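PDB 5XZ3: peptidoglycan-recognition protein from Apis mellifera, which probably recognises bacterial peptidoglycan as part of the innate immune defence of the honeybee. Local coordinates for residues N14-V19 and S52-I57; Y72-G77 and I82-G87; K161-Q164 and E168-S171. All blocks are in the same frame, centred on the assembly; numbering follows the deposited sequence.

Contact 1 of 3, residues N14-V19 and S52-I57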
loop_
_atom_site.group_PDB
_atom_site.type_symbol
_atom_site.label_atom_id
_atom_site.label_comp_id
_atom_site.label_asym_id
_atom_site.label_seq_id
_atom_site.Cartn_x
_atom_site.Cartn_y
_atom_site.Cartn_z
ATOM N N ASN A 14 4.531 -13.785 -6.030
ATOM C CA ASN A 14 5.319 -14.689 -6.900
ATOM C C ASN A 14 5.422 -14.235 -8.368
ATOM O O ASN A 14 6.211 -14.793 -9.136
ATOM C CB ASN A 14 4.796 -16.132 -6.824
ATOM C CG ASN A 14 3.585 -16.371 -7.715
ATOM O OD1 ASN A 14 2.603 -15.628 -7.671
ATOM N ND2 ASN A 14 3.657 -17.416 -8.535
ATOM N N GLU A 15 4.619 -13.243 -8.758
ATOM C CA GLU A 15 4.721 -12.674 -10.093
ATOM C C GLU A 15 5.849 -11.656 -10.201
ATOM O O GLU A 15 6.286 -11.341 -11.311
ATOM C CB GLU A 15 3.407 -12.037 -10.536
ATOM C CG GLU A 15 2.260 -13.010 -10.720
ATOM C CD GLU A 15 0.981 -12.300 -11.125
ATOM O OE1 GLU A 15 0.045 -12.242 -10.291
ATOM O OE2 GLU A 15 0.922 -11.791 -12.270
ATOM N N TRP A 16 6.320 -11.141 -9.064
ATOM C CA TRP A 16 7.411 -10.168 -9.085
ATOM C C TRP A 16 8.699 -10.593 -8.364
ATOM O O TRP A 16 9.716 -9.929 -8.514
ATOM C CB TRP A 16 6.938 -8.750 -8.695
ATOM C CG TRP A 16 6.437 -8.589 -7.286
ATOM C CD1 TRP A 16 5.132 -8.614 -6.870
ATOM C CD2 TRP A 16 7.229 -8.367 -6.108
ATOM N NE1 TRP A 16 5.064 -8.434 -5.504
ATOM C CE2 TRP A 16 6.330 -8.274 -5.012
ATOM C CE3 TRP A 16 8.608 -8.243 -5.870
ATOM C CZ2 TRP A 16 6.763 -8.065 -3.702
ATOM C CZ3 TRP A 16 9.040 -8.034 -4.567
ATOM C CH2 TRP A 16 8.118 -7.942 -3.496
ATOM N N THR A 17 8.653 -11.679 -7.587
ATOM C CA THR A 17 9.848 -12.188 -6.872
ATOM C C THR A 17 9.774 -13.704 -6.635
ATOM O O THR A 17 8.686 -14.283 -6.684
ATOM C CB THR A 17 10.094 -11.445 -5.529
ATOM O OG1 THR A 17 11.359 -11.833 -4.964
ATOM C CG2 THR A 17 8.970 -11.712 -4.504
ATOM N N ASN A 18 10.928 -14.331 -6.384
ATOM C CA ASN A 18 10.973 -15.734 -5.944
ATOM C C ASN A 18 11.339 -15.846 -4.461
ATOM O O ASN A 18 11.398 -16.951 -3.913
ATOM C CB ASN A 18 11.941 -16.568 -6.806
ATOM C CG ASN A 18 11.652 -16.453 -8.297
ATOM O OD1 ASN A 18 12.353 -15.744 -9.011
ATOM N ND2 ASN A 18 10.610 -17.138 -8.771
ATOM N N VAL A 19 11.556 -14.699 -3.820
ATOM C CA VAL A 19 11.971 -14.647 -2.415
ATOM C C VAL A 19 10.763 -14.488 -1.482
ATOM O O VAL A 19 10.092 -13.450 -1.480
ATOM C CB VAL A 19 13.023 -13.535 -2.156
ATOM C CG1 VAL A 19 13.522 -13.578 -0.719
ATOM C CG2 VAL A 19 14.192 -13.645 -3.132
ATOM N N SER A 52 10.576 -4.642 -11.485
ATOM C CA SER A 52 11.993 -4.403 -11.152
ATOM C C SER A 52 12.161 -3.506 -9.939
ATOM O O SER A 52 13.002 -3.761 -9.073
ATOM C CB SER A 52 12.706 -3.738 -12.339
ATOM O OG SER A 52 12.529 -4.523 -13.496
ATOM N N ASN A 53 11.375 -2.441 -9.913
ATOM C CA ASN A 53 11.430 -1.442 -8.855
ATOM C C ASN A 53 11.035 -2.047 -7.521
ATOM O O ASN A 53 11.737 -1.860 -6.521
ATOM C CB ASN A 53 10.537 -0.255 -9.205
ATOM C CG ASN A 53 11.200 0.696 -10.184
ATOM O OD1 ASN A 53 12.131 0.322 -10.896
ATOM N ND2 ASN A 53 10.717 1.928 -10.232
ATOM N N ILE A 54 9.943 -2.810 -7.531
ATOM C CA ILE A 54 9.431 -3.463 -6.317
ATOM C C ILE A 54 10.379 -4.558 -5.816
ATOM O O ILE A 54 10.596 -4.694 -4.593
ATOM C CB ILE A 54 7.986 -3.963 -6.541
ATOM C CG1 ILE A 54 7.071 -2.757 -6.737
ATOM C CG2 ILE A 54 7.478 -4.775 -5.355
ATOM C CD1 ILE A 54 5.772 -3.081 -7.424
ATOM N N GLU A 55 10.973 -5.312 -6.748
ATOM C CA GLU A 55 12.001 -6.287 -6.381
ATOM C C GLU A 55 13.158 -5.572 -5.656
ATOM O O GLU A 55 13.659 -6.073 -4.659
ATOM C CB GLU A 55 12.487 -7.054 -7.630
ATOM C CG GLU A 55 13.460 -8.276 -7.476
ATOM C CD GLU A 55 13.504 -8.978 -6.110
ATOM O OE1 GLU A 55 12.458 -9.206 -5.455
ATOM O OE2 GLU A 55 14.624 -9.390 -5.714
ATOM N N ASN A 56 13.547 -4.394 -6.141
ATOM C CA ASN A 56 14.631 -3.628 -5.511
ATOM C C ASN A 56 14.259 -3.101 -4.117
ATOM O O ASN A 56 15.092 -3.128 -3.210
ATOM C CB ASN A 56 15.129 -2.509 -6.432
ATOM C CG ASN A 56 15.991 -3.036 -7.578
ATOM O OD1 ASN A 56 16.536 -4.150 -7.524
ATOM N ND2 ASN A 56 16.116 -2.237 -8.622
ATOM N N ILE A 57 13.011 -2.647 -3.949
ATOM C CA ILE A 57 12.493 -2.291 -2.615
ATOM C C ILE A 57 12.572 -3.497 -1.675
ATOM O O ILE A 57 13.099 -3.371 -0.564
ATOM C CB ILE A 57 11.066 -1.686 -2.646
ATOM C CG1 ILE A 57 11.052 -0.365 -3.436
ATOM C CG2 ILE A 57 10.617 -1.347 -1.232
ATOM C CD1 ILE A 57 9.661 0.128 -3.815
#

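Contact 2 of 3, residues Y72-G77 and I82-G87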
loop_
_atom_site.group_PDB
_atom_site.type_symbol
_atom_site.label_atom_id
_atom_site.label_comp_id
_atom_site.label_asym_id
_atom_site.label_seq_id
_atom_site.Cartn_x
_atom_site.Cartn_y
_atom_site.Cartn_z
ATOM N N TYR A 72 5.804 -2.904 2.862
ATOM C CA TYR A 72 4.487 -2.392 2.447
ATOM C C TYR A 72 3.488 -3.501 2.134
ATOM O O TYR A 72 3.862 -4.517 1.552
ATOM C CB TYR A 72 4.635 -1.492 1.220
ATOM C CG TYR A 72 5.537 -0.296 1.408
ATOM C CD1 TYR A 72 5.204 0.722 2.312
ATOM C CD2 TYR A 72 6.714 -0.156 0.653
ATOM C CE1 TYR A 72 5.999 1.846 2.454
ATOM C CE2 TYR A 72 7.533 0.974 0.796
ATOM C CZ TYR A 72 7.168 1.958 1.706
ATOM O OH TYR A 72 7.955 3.085 1.861
ATOM N N SER A 73 2.215 -3.306 2.500
ATOM C CA SER A 73 1.197 -4.350 2.256
ATOM C C SER A 73 0.882 -4.494 0.780
ATOM O O SER A 73 0.891 -5.618 0.244
ATOM C CB SER A 73 -0.084 -4.102 3.064
ATOM O OG SER A 73 0.278 -3.761 4.382
ATOM N N PHE A 74 0.636 -3.352 0.133
ATOM C CA PHE A 74 0.418 -3.263 -1.308
ATOM C C PHE A 74 1.138 -2.061 -1.889
ATOM O O PHE A 74 1.333 -1.049 -1.204
ATOM C CB PHE A 74 -1.072 -3.166 -1.619
ATOM C CG PHE A 74 -1.856 -4.370 -1.206
ATOM C CD1 PHE A 74 -1.927 -5.495 -2.045
ATOM C CD2 PHE A 74 -2.493 -4.410 0.038
ATOM C CE1 PHE A 74 -2.640 -6.642 -1.658
ATOM C CE2 PHE A 74 -3.201 -5.552 0.424
ATOM C CZ PHE A 74 -3.282 -6.656 -0.432
ATOM N N LEU A 75 1.505 -2.156 -3.163
ATOM C CA LEU A 75 2.162 -1.032 -3.848
ATOM C C LEU A 75 1.361 -0.702 -5.106
ATOM O O LEU A 75 0.762 -1.585 -5.712
ATOM C CB LEU A 75 3.631 -1.342 -4.171
ATOM C CG LEU A 75 4.509 -1.603 -2.932
ATOM C CD1 LEU A 75 4.592 -3.107 -2.687
ATOM C CD2 LEU A 75 5.902 -1.022 -3.109
ATOM N N ILE A 76 1.317 0.583 -5.453
ATOM C CA ILE A 76 0.587 1.052 -6.632
ATOM C C ILE A 76 1.647 1.596 -7.602
ATOM O O ILE A 76 2.388 2.507 -7.262
ATOM C CB ILE A 76 -0.455 2.160 -6.282
ATOM C CG1 ILE A 76 -1.416 1.767 -5.131
ATOM C CG2 ILE A 76 -1.217 2.644 -7.525
ATOM C CD1 ILE A 76 -2.258 0.507 -5.299
ATOM N N GLY A 77 1.727 1.008 -8.790
ATOM C CA GLY A 77 2.668 1.462 -9.824
ATOM C C GLY A 77 2.027 2.527 -10.698
ATOM O O GLY A 77 0.805 2.615 -10.773
ATOM N N ILE A 82 -1.863 -2.852 -9.153
ATOM C CA ILE A 82 -1.702 -3.106 -7.715
ATOM C C ILE A 82 -0.779 -4.315 -7.553
ATOM O O ILE A 82 -1.030 -5.367 -8.142
ATOM C CB ILE A 82 -3.050 -3.402 -7.030
ATOM C CG1 ILE A 82 -4.037 -2.243 -7.211
ATOM C CG2 ILE A 82 -2.856 -3.756 -5.553
ATOM C CD1 ILE A 82 -5.488 -2.714 -7.258
ATOM N N TYR A 83 0.275 -4.148 -6.759
ATOM C CA TYR A 83 1.234 -5.215 -6.466
ATOM C C TYR A 83 1.140 -5.628 -5.008
ATOM O O TYR A 83 1.181 -4.787 -4.113
ATOM C CB TYR A 83 2.664 -4.754 -6.776
ATOM C CG TYR A 83 2.859 -4.452 -8.242
ATOM C CD1 TYR A 83 2.484 -3.213 -8.776
ATOM C CD2 TYR A 83 3.387 -5.423 -9.103
ATOM C CE1 TYR A 83 2.636 -2.937 -10.129
ATOM C CE2 TYR A 83 3.538 -5.161 -10.459
ATOM C CZ TYR A 83 3.153 -3.928 -10.962
ATOM O OH TYR A 83 3.295 -3.677 -12.295
ATOM N N GLU A 84 1.042 -6.935 -4.788
ATOM C CA GLU A 84 1.045 -7.500 -3.446
ATOM C C GLU A 84 2.464 -7.423 -2.869
ATOM O O GLU A 84 3.414 -7.941 -3.472
ATOM C CB GLU A 84 0.548 -8.953 -3.483
ATOM C CG GLU A 84 0.392 -9.588 -2.103
ATOM C CD GLU A 84 0.101 -11.085 -2.131
ATOM O OE1 GLU A 84 0.534 -11.786 -3.070
ATOM O OE2 GLU A 84 -0.574 -11.564 -1.185
ATOM N N GLY A 85 2.593 -6.766 -1.718
ATOM C CA GLY A 85 3.840 -6.741 -0.961
ATOM C C GLY A 85 3.721 -7.819 0.095
ATOM O O GLY A 85 3.732 -9.019 -0.229
ATOM N N CYS A 86 3.565 -7.417 1.351
ATOM C CA CYS A 86 3.275 -8.410 2.381
ATOM C C CYS A 86 1.780 -8.838 2.431
ATOM O O CYS A 86 1.417 -9.795 3.127
ATOM C CB CYS A 86 3.880 -8.004 3.730
ATOM S SG CYS A 86 3.162 -6.530 4.445
ATOM N N GLY A 87 0.938 -8.166 1.649
ATOM C CA GLY A 87 -0.442 -8.602 1.415
ATOM C C GLY A 87 -1.426 -8.271 2.525
ATOM O O GLY A 87 -1.100 -7.516 3.457
HETATM O O HOH W 1 0.097 -6.035 5.597
#

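Contact 3 of 3, residues K161-Q164 and E168-S171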
loop_
_atom_site.group_PDB
_atom_site.type_symbol
_atom_site.label_atom_id
_atom_site.label_comp_id
_atom_site.label_asym_id
_atom_site.label_seq_id
_atom_site.Cartn_x
_atom_site.Cartn_y
_atom_site.Cartn_z
ATOM N N LYS A 161 -3.683 15.497 -0.362
ATOM C CA LYS A 161 -4.891 16.244 -0.710
ATOM C C LYS A 161 -5.826 15.422 -1.591
ATOM O O LYS A 161 -7.034 15.549 -1.481
ATOM C CB LYS A 161 -4.533 17.575 -1.397
ATOM C CG LYS A 161 -4.015 18.628 -0.419
ATOM C CD LYS A 161 -3.502 19.866 -1.143
ATOM C CE LYS A 161 -2.279 19.593 -2.014
ATOM N NZ LYS A 161 -1.923 20.853 -2.744
ATOM N N GLN A 162 -5.262 14.547 -2.422
ATOM C CA GLN A 162 -6.072 13.678 -3.283
ATOM C C GLN A 162 -6.828 12.632 -2.496
ATOM O O GLN A 162 -8.000 12.383 -2.790
ATOM C CB GLN A 162 -5.204 12.978 -4.318
ATOM C CG GLN A 162 -4.687 13.929 -5.368
ATOM C CD GLN A 162 -3.868 13.214 -6.408
ATOM O OE1 GLN A 162 -4.324 12.994 -7.521
ATOM N NE2 GLN A 162 -2.673 12.845 -6.051
ATOM N N ILE A 163 -6.180 12.030 -1.493
ATOM C CA ILE A 163 -6.847 10.964 -0.709
ATOM C C ILE A 163 -7.896 11.593 0.206
ATOM O O ILE A 163 -8.880 10.940 0.563
ATOM C CB ILE A 163 -5.870 10.032 0.073
ATOM C CG1 ILE A 163 -5.234 10.779 1.264
ATOM C CG2 ILE A 163 -4.845 9.395 -0.888
ATOM C CD1 ILE A 163 -4.507 9.928 2.282
ATOM N N GLN A 164 -7.732 12.886 0.524
ATOM C CA GLN A 164 -8.760 13.598 1.303
ATOM C C GLN A 164 -10.134 13.679 0.609
ATOM O O GLN A 164 -11.146 13.938 1.270
ATOM C CB GLN A 164 -8.296 15.005 1.684
ATOM C CG GLN A 164 -7.222 15.001 2.753
ATOM C CD GLN A 164 -6.792 16.395 3.119
ATOM O OE1 GLN A 164 -5.965 17.002 2.437
ATOM N NE2 GLN A 164 -7.374 16.923 4.182
ATOM N N GLU A 168 -13.721 7.471 2.726
ATOM C CA GLU A 168 -13.178 6.642 3.816
ATOM C C GLU A 168 -12.042 7.371 4.560
ATOM O O GLU A 168 -11.634 6.936 5.641
ATOM C CB GLU A 168 -12.689 5.258 3.314
ATOM C CG GLU A 168 -13.732 4.362 2.643
ATOM C CD GLU A 168 -13.994 4.691 1.171
ATOM O OE1 GLU A 168 -13.381 5.643 0.643
ATOM O OE2 GLU A 168 -14.817 3.995 0.529
ATOM N N TRP A 169 -11.547 8.477 3.991
ATOM C CA TRP A 169 -10.503 9.272 4.664
ATOM C C TRP A 169 -11.066 9.919 5.937
ATOM O O TRP A 169 -12.187 10.417 5.925
ATOM C CB TRP A 169 -9.887 10.320 3.727
ATOM C CG TRP A 169 -8.900 11.191 4.452
ATOM C CD1 TRP A 169 -7.619 10.865 4.778
ATOM C CD2 TRP A 169 -9.132 12.502 4.985
ATOM N NE1 TRP A 169 -7.031 11.890 5.486
ATOM C CE2 TRP A 169 -7.939 12.905 5.633
ATOM C CE3 TRP A 169 -10.234 13.368 4.997
ATOM C CZ2 TRP A 169 -7.801 14.154 6.249
ATOM C CZ3 TRP A 169 -10.102 14.623 5.630
ATOM C CH2 TRP A 169 -8.887 14.992 6.251
ATOM N N VAL A 170 -10.288 9.878 7.024
ATOM C CA VAL A 170 -10.660 10.496 8.292
ATOM C C VAL A 170 -9.621 11.549 8.687
ATOM O O VAL A 170 -8.411 11.315 8.576
ATOM C CB VAL A 170 -10.879 9.486 9.460
ATOM C CG1 VAL A 170 -12.074 8.550 9.201
ATOM C CG2 VAL A 170 -9.626 8.678 9.761
ATOM N N SER A 171 -10.112 12.699 9.156
ATOM C CA SER A 171 -9.239 13.815 9.582
ATOM C C SER A 171 -8.488 13.491 10.868
ATOM O O SER A 171 -7.422 14.060 11.148
ATOM C CB SER A 171 -10.032 15.114 9.715
ATOM O OG SER A 171 -10.996 15.020 10.740
#

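Contact 1 of 3, residues N14-V19 and S52-I57
Trp16 and Ile54 meet because of how each first torsion is set. In Trp16, chi1 of 65° places CG between the backbone N and the carbonyl carbon and swings the indole across to helix 47-64; in Ile54, with chi1 at -66°, CG2 lies anti to the backbone N and points this methyl at the indole. Ile54 CG2 stands 3.4 Å from the centroid of the six-membered ring of Trp16, almost exactly on the ring normal, a well-centred CH-pi contact. On the opposite face lies a methyl of the next residue in the chain, Thr17 CG2, 3.6 Å above the ring plane of Trp16 and displaced toward the rim. A third neighbour comes in at the edge, where Glu55 OE1 is 3.7 Å from Trp16 CZ3 and near the ring plane.

The same carboxylate oxygen takes a hydrogen bond from the threonine: Thr17 OG1 donates to Glu55 OE1 at 2.9 Å, approaching from above the carboxylate plane, 48° out of it. A bend at chi2 in the glutamate chain curls its end round to this position. Thr17 OG1 also accepts from Val19 N at 3.1 Å, nearly straight, which closes an ST turn just past the short helix 13-16. Beyond these residues, Trp16 NE1 bonds to Glu84 O, and Glu55 OE1 makes a salt bridge with Arg58 NE.

With an alanine in place of the indole of Trp16, Ile54 CG2 is likely to lose its aromatic cover and Glu84 O this donor. The segment is held to helix 47-64 by one CH-pi contact and one hydroxyl-carboxylate bond, and the negative charge on Glu55, met at OE1 by Thr17 OG1 and Arg58 NE, is likely to be stabilised by both.

Contact 2 of 3, residues Y72-G77 and I82-G87
Ile76 and Ile82 lie side by side and point the same way, with Ile76 CD1 3.8 Å from Ile82 CG1. In Ile82, CG1 is anti to the carbonyl carbon (chi1 -58°), which sends it toward Ile76, while the other branch serves a second neighbour: Ile82 CG2 reaches Phe74 CD1 at 4.0 Å. The Phe74 ring extends past Glu84, its CD1 3.8 Å from Glu84 CA, to the far end of the segment, where Phe74 CZ comes within 3.8 Å of Gly87 C. Helix 118-133 covers this face, Leu127 touching both Phe74 and Ile82, and Trp88 meets the Phe74 ring edge-to-face. The Glu84 chain, on the same face, runs out extended, and its OE1 bonds to Arg13 N.

The two segments form a beta hairpin, strands 74-76 and 82-84 running antiparallel at one margin of the mixed sheet of this amidase-like fold, with 82-84 outermost and 74-76 next to strand 102-107. In the hydrogen-bonded pair, Leu75 N donates to Tyr83 O and Tyr83 N to Leu75 O, both at 2.8 Å. Their side chains leave by the face turned to helix 47-64. There the Tyr83 ring presents an edge to Leu75 O in the ring plane, while its OH bonds to Asp79; Leu75 packs on Ile57 of the helix.

Past the strands the chain curls round Ser73. Gly87 N reaches Ser73 O in the carbonyl plane, on a lone pair, whereas Gly85 N comes to it from 43° above that plane. Cys86 N bonds to Tyr72 O, and chi1 of 66° sets Cys86 SG between its backbone N and carbonyl carbon, 3.7 Å from Ser73 CA. Ser73 OG donates to a water 2.6 Å away that in turn donates to Gly87 O, and also accepts from Ser104 N.

Contact 3 of 3, residues K161-Q164 and E168-S171
This is an aromatic ring laid against a helix: Trp169, in the C-terminal tail, packs on Ile163 and Gln164 near the C-terminal part of helix 157-163, at a partly buried place whose centre is about 15 Å from the centre of the chain. The indole does most of the work. With chi1 at 176°, CG of Trp169 lies opposite its backbone N, and the ring comes alongside the glutamine chain, the two pointing the same way. Gln164 CG sits over the centre of the six-membered ring of Trp169, 3.6 Å from its centroid and only 12° off the normal, a CH-pi contact made by the aliphatic part of a polar side chain. Farther out, Gln164 NE2 is 3.2 Å from Trp169 CH2, and the amide plane stands 66° from the ring plane, so the two groups are steeply inclined rather than stacked.

Ile163 joins from the helix with its terminal methyl: Ile163 CD1 lies 4.1 Å from Trp169 CD1, the two side chains crossing at about a right angle. Ile163 O also lies against Trp169 CB, 3.4 Å away. The opposite ring face of Trp169 meets the backbone of its own segment, with Ser171 N 3.8 Å above the plane toward the rim.

Gln148 accepts from Trp169 NE1 and also donates to Val170 O, while Glu168 and Val170 make backbone bonds with Val143, tying the tail to the sheet. Between tail and helix the grip is therefore one of dispersion and CH-pi contact, and the indole's polar N-H is satisfied from the side of Gln148.

Contacts 1 and 2 touch and pack on the same helix, 47-64; contact 3 lies about 29 Å from contact 1, centre to centre, on the opposite side of the chain's centre. Contact 2 is the most central, made largely of backbone hydrogen bonds, in the strands and in the loop that follows, backed by apolar side chains on both faces. Contact 1, farther out but still buried, adds a charged group to its aromatic packing and meets contact 2 directly, with Ile54 CD1 3.3 Å from Tyr83 CG. Contact 3, only partly buried, relies on a tryptophan lying against a glutamine chain, and joins a different helix to the C-terminal tail beside strand 141-145, at the other margin of the sheet.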